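Beta-galactosidase (Geobacillus stearothermophilus, PDB 4OIF) probably hydrolyses terminal non-reducing beta-D-galactose residues from beta-D-galactosides, as a zinc-binding, trimeric member of glycoside hydrolase family 42. Local coordinates at residues L151-S156 against V241-L246; F235-I240 against A275-V280. All coordinates share one frame; numbering follows the deposited sequence. Where two conformers were deposited one is given.

Contact 1 of 2, residues L151-S156 against V241-L246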
loop_
_atom_site.group_PDB
_atom_site.type_symbol
_atom_site.label_atom_id
_atom_site.label_comp_id
_atom_site.label_asym_id
_atom_site.label_seq_id
_atom_site.Cartn_x
_atom_site.Cartn_y
_atom_site.Cartn_z
ATOM N N LEU A 151 -33.523 11.996 -29.606
ATOM C CA LEU A 151 -34.026 10.664 -29.289
ATOM C C LEU A 151 -34.285 10.438 -27.808
ATOM O O LEU A 151 -35.309 9.884 -27.413
ATOM C CB LEU A 151 -33.051 9.593 -29.771
ATOM C CG LEU A 151 -33.641 8.189 -29.669
ATOM C CD1 LEU A 151 -34.718 8.011 -30.732
ATOM C CD2 LEU A 151 -32.573 7.109 -29.786
ATOM N N MET A 152 -33.337 10.869 -26.995
ATOM C CA MET A 152 -33.343 10.546 -25.578
ATOM C C MET A 152 -32.452 11.527 -24.816
ATOM O O MET A 152 -31.529 12.115 -25.385
ATOM C CB MET A 152 -32.877 9.096 -25.385
ATOM C CG MET A 152 -32.916 8.535 -23.967
ATOM S SD MET A 152 -32.495 6.759 -23.967
ATOM C CE MET A 152 -30.994 6.764 -24.939
ATOM N N TRP A 153 -32.750 11.724 -23.539
ATOM C CA TRP A 153 -31.901 12.520 -22.682
ATOM C C TRP A 153 -30.915 11.609 -21.946
ATOM O O TRP A 153 -31.291 10.547 -21.439
ATOM C CB TRP A 153 -32.733 13.320 -21.685
ATOM C CG TRP A 153 -33.526 14.434 -22.293
ATOM C CD1 TRP A 153 -34.865 14.451 -22.532
ATOM C CD2 TRP A 153 -33.026 15.704 -22.716
ATOM N NE1 TRP A 153 -35.233 15.649 -23.085
ATOM C CE2 TRP A 153 -34.120 16.437 -23.210
ATOM C CE3 TRP A 153 -31.756 16.294 -22.728
ATOM C CZ2 TRP A 153 -33.984 17.726 -23.718
ATOM C CZ3 TRP A 153 -31.622 17.569 -23.222
ATOM C CH2 TRP A 153 -32.728 18.275 -23.712
ATOM N N HIS A 154 -29.660 12.049 -21.900
ATOM C CA HIS A 154 -28.571 11.380 -21.199
ATOM C C HIS A 154 -28.208 12.287 -20.019
ATOM O O HIS A 154 -27.380 13.181 -20.139
ATOM C CB HIS A 154 -27.404 11.150 -22.187
ATOM C CG HIS A 154 -26.157 10.555 -21.598
ATOM N ND1 HIS A 154 -25.495 11.097 -20.514
ATOM C CD2 HIS A 154 -25.389 9.519 -22.024
ATOM C CE1 HIS A 154 -24.404 10.390 -20.269
ATOM N NE2 HIS A 154 -24.312 9.433 -21.176
ATOM N N VAL A 155 -28.863 12.097 -18.882
ATOM C CA VAL A 155 -28.744 13.088 -17.822
ATOM C C VAL A 155 -27.457 12.926 -17.030
ATOM O O VAL A 155 -27.229 11.901 -16.373
ATOM C CB VAL A 155 -29.945 13.039 -16.881
ATOM C CG1 VAL A 155 -29.835 14.121 -15.814
ATOM C CG2 VAL A 155 -31.195 13.251 -17.678
ATOM N N SER A 156 -26.630 13.973 -17.100
ATOM C CA SER A 156 -25.294 13.999 -16.506
ATOM C C SER A 156 -24.431 12.886 -17.077
ATOM O O SER A 156 -24.613 12.470 -18.224
ATOM C CB SER A 156 -25.357 13.868 -14.981
ATOM O OG SER A 156 -24.121 14.244 -14.409
ATOM N N VAL A 241 -36.328 18.412 -14.163
ATOM C CA VAL A 241 -37.564 19.215 -14.189
ATOM C C VAL A 241 -37.928 19.828 -15.579
ATOM O O VAL A 241 -39.032 19.587 -16.102
ATOM C CB VAL A 241 -37.519 20.343 -13.138
ATOM C CG1 VAL A 241 -38.602 21.381 -13.429
ATOM C CG2 VAL A 241 -37.694 19.756 -11.753
ATOM N N PRO A 242 -37.002 20.581 -16.204
ATOM C CA PRO A 242 -37.391 21.185 -17.490
ATOM C C PRO A 242 -37.486 20.165 -18.619
ATOM O O PRO A 242 -38.160 20.384 -19.625
ATOM C CB PRO A 242 -36.263 22.177 -17.766
ATOM C CG PRO A 242 -35.072 21.563 -17.099
ATOM C CD PRO A 242 -35.608 20.908 -15.846
ATOM N N LEU A 243 -36.796 19.050 -18.456
ATOM C CA LEU A 243 -36.881 17.993 -19.440
ATOM C C LEU A 243 -38.294 17.408 -19.429
ATOM O O LEU A 243 -38.853 17.093 -20.471
ATOM C CB LEU A 243 -35.826 16.919 -19.166
ATOM C CG LEU A 243 -34.432 17.117 -19.763
ATOM C CD1 LEU A 243 -33.886 18.529 -19.593
ATOM C CD2 LEU A 243 -33.479 16.102 -19.160
ATOM N N ARG A 244 -38.885 17.283 -18.250
ATOM C CA ARG A 244 -40.253 16.784 -18.174
ATOM C C ARG A 244 -41.234 17.834 -18.661
ATOM O O ARG A 244 -42.194 17.511 -19.370
ATOM C CB ARG A 244 -40.619 16.369 -16.754
ATOM C CG ARG A 244 -39.850 15.165 -16.231
ATOM C CD ARG A 244 -39.959 13.977 -17.168
ATOM N NE ARG A 244 -39.732 12.719 -16.458
ATOM C CZ ARG A 244 -39.512 11.554 -17.057
ATOM N NH1 ARG A 244 -39.474 11.470 -18.387
ATOM N NH2 ARG A 244 -39.311 10.474 -16.322
ATOM N N GLU A 245 -41.008 19.090 -18.270
ATOM C CA GLU A 245 -41.926 20.139 -18.706
ATOM C C GLU A 245 -41.959 20.266 -20.225
ATOM O O GLU A 245 -43.020 20.249 -20.841
ATOM C CB GLU A 245 -41.549 21.493 -18.107
ATOM C CG GLU A 245 -41.896 21.659 -16.646
ATOM C CD GLU A 245 -41.518 23.033 -16.115
ATOM O OE1 GLU A 245 -41.299 23.964 -16.937
ATOM O OE2 GLU A 245 -41.439 23.169 -14.871
ATOM N N LEU A 246 -40.783 20.394 -20.824
ATOM C CA LEU A 246 -40.696 20.777 -22.217
ATOM C C LEU A 246 -40.658 19.587 -23.162
ATOM O O LEU A 246 -41.043 19.704 -24.321
ATOM C CB LEU A 246 -39.466 21.661 -22.428
ATOM C CG LEU A 246 -39.498 22.942 -21.585
ATOM C CD1 LEU A 246 -38.278 23.778 -21.850
ATOM C CD2 LEU A 246 -40.738 23.746 -21.889
#

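Contact 2 of 2, residues F235-I240 against A275-V280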
loop_
_atom_site.group_PDB
_atom_site.type_symbol
_atom_site.label_atom_id
_atom_site.label_comp_id
_atom_site.label_asym_id
_atom_site.label_seq_id
_atom_site.Cartn_x
_atom_site.Cartn_y
_atom_site.Cartn_z
ATOM N N PHE A 235 -30.767 15.383 -6.818
ATOM C CA PHE A 235 -30.053 16.225 -7.778
ATOM C C PHE A 235 -30.509 15.928 -9.193
ATOM O O PHE A 235 -30.712 16.841 -10.003
ATOM C CB PHE A 235 -28.542 16.024 -7.679
ATOM C CG PHE A 235 -27.738 16.983 -8.526
ATOM C CD1 PHE A 235 -27.515 16.731 -9.876
ATOM C CD2 PHE A 235 -27.183 18.131 -7.965
ATOM C CE1 PHE A 235 -26.771 17.621 -10.660
ATOM C CE2 PHE A 235 -26.430 19.019 -8.740
ATOM C CZ PHE A 235 -26.229 18.761 -10.093
ATOM N N PHE A 236 -30.648 14.641 -9.492
ATOM C CA PHE A 236 -31.118 14.208 -10.803
ATOM C C PHE A 236 -32.515 14.767 -11.148
ATOM O O PHE A 236 -32.759 15.236 -12.261
ATOM C CB PHE A 236 -31.133 12.678 -10.855
ATOM C CG PHE A 236 -31.982 12.110 -11.951
ATOM C CD1 PHE A 236 -31.452 11.898 -13.217
ATOM C CD2 PHE A 236 -33.308 11.769 -11.715
ATOM C CE1 PHE A 236 -32.232 11.367 -14.240
ATOM C CE2 PHE A 236 -34.096 11.238 -12.733
ATOM C CZ PHE A 236 -33.559 11.038 -13.998
ATOM N N GLU A 237 -33.428 14.678 -10.191
ATOM C CA GLU A 237 -34.796 15.119 -10.369
ATOM C C GLU A 237 -34.791 16.604 -10.643
ATOM O O GLU A 237 -35.488 17.117 -11.554
ATOM C CB GLU A 237 -35.627 14.790 -9.126
ATOM C CG GLU A 237 -35.942 13.310 -8.980
ATOM C CD GLU A 237 -36.953 12.835 -10.027
ATOM O OE1 GLU A 237 -37.666 13.714 -10.570
ATOM O OE2 GLU A 237 -37.042 11.603 -10.301
ATOM N N ASN A 238 -33.959 17.289 -9.867
ATOM C CA ASN A 238 -33.783 18.700 -10.095
ATOM C C ASN A 238 -33.322 18.989 -11.510
ATOM O O ASN A 238 -33.830 19.915 -12.148
ATOM C CB ASN A 238 -32.791 19.305 -9.122
ATOM C CG ASN A 238 -32.700 20.792 -9.284
ATOM O OD1 ASN A 238 -33.574 21.511 -8.812
ATOM N ND2 ASN A 238 -31.663 21.267 -9.971
ATOM N N GLU A 239 -32.350 18.208 -11.982
ATOM C CA GLU A 239 -31.871 18.327 -13.363
ATOM C C GLU A 239 -33.018 18.181 -14.356
ATOM O O GLU A 239 -33.135 18.966 -15.289
ATOM C CB GLU A 239 -30.804 17.274 -13.689
ATOM C CG GLU A 239 -29.391 17.618 -13.263
ATOM C CD GLU A 239 -28.361 17.166 -14.285
ATOM O OE1 GLU A 239 -27.490 16.339 -13.948
ATOM O OE2 GLU A 239 -28.434 17.631 -15.438
ATOM N N ILE A 240 -33.859 17.173 -14.161
ATOM C CA ILE A 240 -34.797 16.810 -15.206
ATOM C C ILE A 240 -36.108 17.569 -15.171
ATOM O O ILE A 240 -36.934 17.375 -16.061
ATOM C CB ILE A 240 -35.136 15.331 -15.166
ATOM C CG1 ILE A 240 -35.945 15.018 -13.904
ATOM C CG2 ILE A 240 -33.858 14.492 -15.275
ATOM C CD1 ILE A 240 -36.473 13.588 -13.824
ATOM N N ALA A 275 -33.352 3.321 -10.448
ATOM C CA ALA A 275 -34.047 2.805 -11.627
ATOM C C ALA A 275 -35.495 3.277 -11.698
ATOM O O ALA A 275 -36.026 3.533 -12.788
ATOM C CB ALA A 275 -33.985 1.290 -11.645
ATOM N N LYS A 276 -36.126 3.380 -10.528
ATOM C CA LYS A 276 -37.501 3.867 -10.429
ATOM C C LYS A 276 -37.647 5.292 -10.966
ATOM O O LYS A 276 -38.748 5.716 -11.291
ATOM C CB LYS A 276 -37.992 3.829 -8.984
ATOM C CG LYS A 276 -37.945 2.468 -8.292
ATOM C CD LYS A 276 -38.573 2.567 -6.908
ATOM C CE LYS A 276 -38.134 1.430 -6.006
ATOM N NZ LYS A 276 -38.276 0.141 -6.724
ATOM N N HIS A 277 -36.541 6.025 -11.064
ATOM C CA HIS A 277 -36.599 7.417 -11.508
ATOM C C HIS A 277 -36.261 7.589 -12.987
ATOM O O HIS A 277 -36.352 8.689 -13.516
ATOM C CB HIS A 277 -35.660 8.285 -10.659
ATOM C CG HIS A 277 -36.022 8.307 -9.205
ATOM N ND1 HIS A 277 -36.700 9.357 -8.621
ATOM C CD2 HIS A 277 -35.830 7.390 -8.224
ATOM C CE1 HIS A 277 -36.892 9.094 -7.340
ATOM N NE2 HIS A 277 -36.371 7.908 -7.073
ATOM N N LEU A 278 -35.886 6.501 -13.651
ATOM C CA LEU A 278 -35.486 6.566 -15.051
ATOM C C LEU A 278 -36.539 5.956 -15.974
ATOM O O LEU A 278 -37.327 5.114 -15.549
ATOM C CB LEU A 278 -34.151 5.852 -15.245
ATOM C CG LEU A 278 -32.983 6.333 -14.382
ATOM C CD1 LEU A 278 -31.765 5.438 -14.620
ATOM C CD2 LEU A 278 -32.646 7.789 -14.669
ATOM N N ASP A 279 -36.558 6.388 -17.233
ATOM C CA ASP A 279 -37.465 5.793 -18.213
ATOM C C ASP A 279 -36.854 4.497 -18.722
ATOM O O ASP A 279 -37.557 3.524 -18.981
ATOM C CB ASP A 279 -37.738 6.748 -19.386
ATOM C CG ASP A 279 -38.450 8.014 -18.953
ATOM O OD1 ASP A 279 -39.237 7.950 -17.978
ATOM O OD2 ASP A 279 -38.222 9.074 -19.583
ATOM N N VAL A 280 -35.532 4.498 -18.848
ATOM C CA VAL A 280 -34.820 3.361 -19.401
ATOM C C VAL A 280 -33.442 3.248 -18.734
ATOM O O VAL A 280 -32.810 4.256 -18.398
ATOM C CB VAL A 280 -34.706 3.474 -20.965
ATOM C CG1 VAL A 280 -34.068 4.783 -21.366
ATOM C CG2 VAL A 280 -33.961 2.281 -21.566
#

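Contact 1 of 2, residues L151-S156 against V241-L246
Leu243 lays its branched end over one face of the Trp153 indole. Its CG sits 3.5 Å from the centroid of the five-membered ring of Trp153, only 10° off the ring normal. This is a CH-pi contact, with Trp153 CE2 the ring atom nearest to that CG. The methyl CD2 of Leu243 lies over the end of the indole that joins CB, 3.5 Å from Trp153 CG. It also meets Val155, just past the end of the strand, whose CG2 is 3.9 Å from Leu243 CD2. The Val155 and Leu243 side chains run antiparallel where they meet. One leucine thus bridges two residues that point the same way, while His154 between them points away from the helix.

The contact joins a strand and a helix of the TIM barrel of this GH42 enzyme. Strand 150-154 is a parallel barrel strand, and helix 218-246 covers it from outside. The strand leads on to Asn157 and Glu158, predicted as substrate-binding residue and proton donor.

With CG anti to the carbonyl carbon (chi1 -70°), the Trp153 indole extends toward the helix. The polar edge is held further out: Trp153 NE1 hydrogen-bonds to Thr247 OG1, just past the helix segment. The same OG1 is hydrogen-bonded to Leu243 O. Strand and helix end are therefore linked through one hydroxyl as well as by apolar packing. Backbone hydrogen bonds tie Trp153 to Thr253, on the neighbouring strand 252-259, and to Pro251 just before it. The Val155 side chain also packs on Phe236, Glu239 and Ile240, about one to two turns before Leu243 in helix 218-246.

Contact 2 of 2, residues F235-I240 against A275-V280
The outer layer of the TIM barrel meets a connection between its elements here: helix 218-246 packs against the segment that leads from helix 271-274 into barrel strand 282-284. A histidine-carboxylate hydrogen bond lies beside an apolar patch. His277 ND1 donates to Glu237 OE2 over 2.8 Å, with an N-H...O angle of 161°. The oxygen lies at the edge of the imidazole, nearly in its plane. On the acceptor side the bond uses the anti side of the carboxylate, 26° out of its plane. A bend at chi2 (-71°) turns the Glu237 carboxylate to the loop.

One residue back, Phe236 carries the apolar half. Its CG is anti to the backbone N (chi1 162°), and the ring reaches the loop with its far end. Phe236 CZ lies 3.4 Å from Leu278 CD2, an oblique approach. Phe236 CE2 is 3.5 Å from the backbone oxygen His277 O. Within the helix, Ile240 CG2 covers one face of the phenyl ring. Leu278 also packs on Thr254 and Phe256 of strand 252-259.

An alanine in place of Glu237 would probably leave His277 ND1 without this acceptor and its ring freer to turn. A carboxylate acceptor is consistent with a proton on ND1 and would probably stabilise the imidazolium form if NE2 is protonated too.

Both contacts use helix 218-246, on consecutive segments of it, and their centres are about 9 Å apart. Contact 1 is the core one. It sets the helix against strand 150-154 with three buried residues and apolar packing. Contact 2 is only partly buried and joins the helix to a loop, where a histidine-carboxylate bond between partly exposed side chains accompanies the apolar part. The two also touch directly. Arg244 NH1 forms a salt bridge with Asp279 OD2 at 3.0 Å, from the helix segment of contact 1 to the loop of contact 2. Met152 SD packs on Val280 CG1 at 3.6 Å, joining strand and loop.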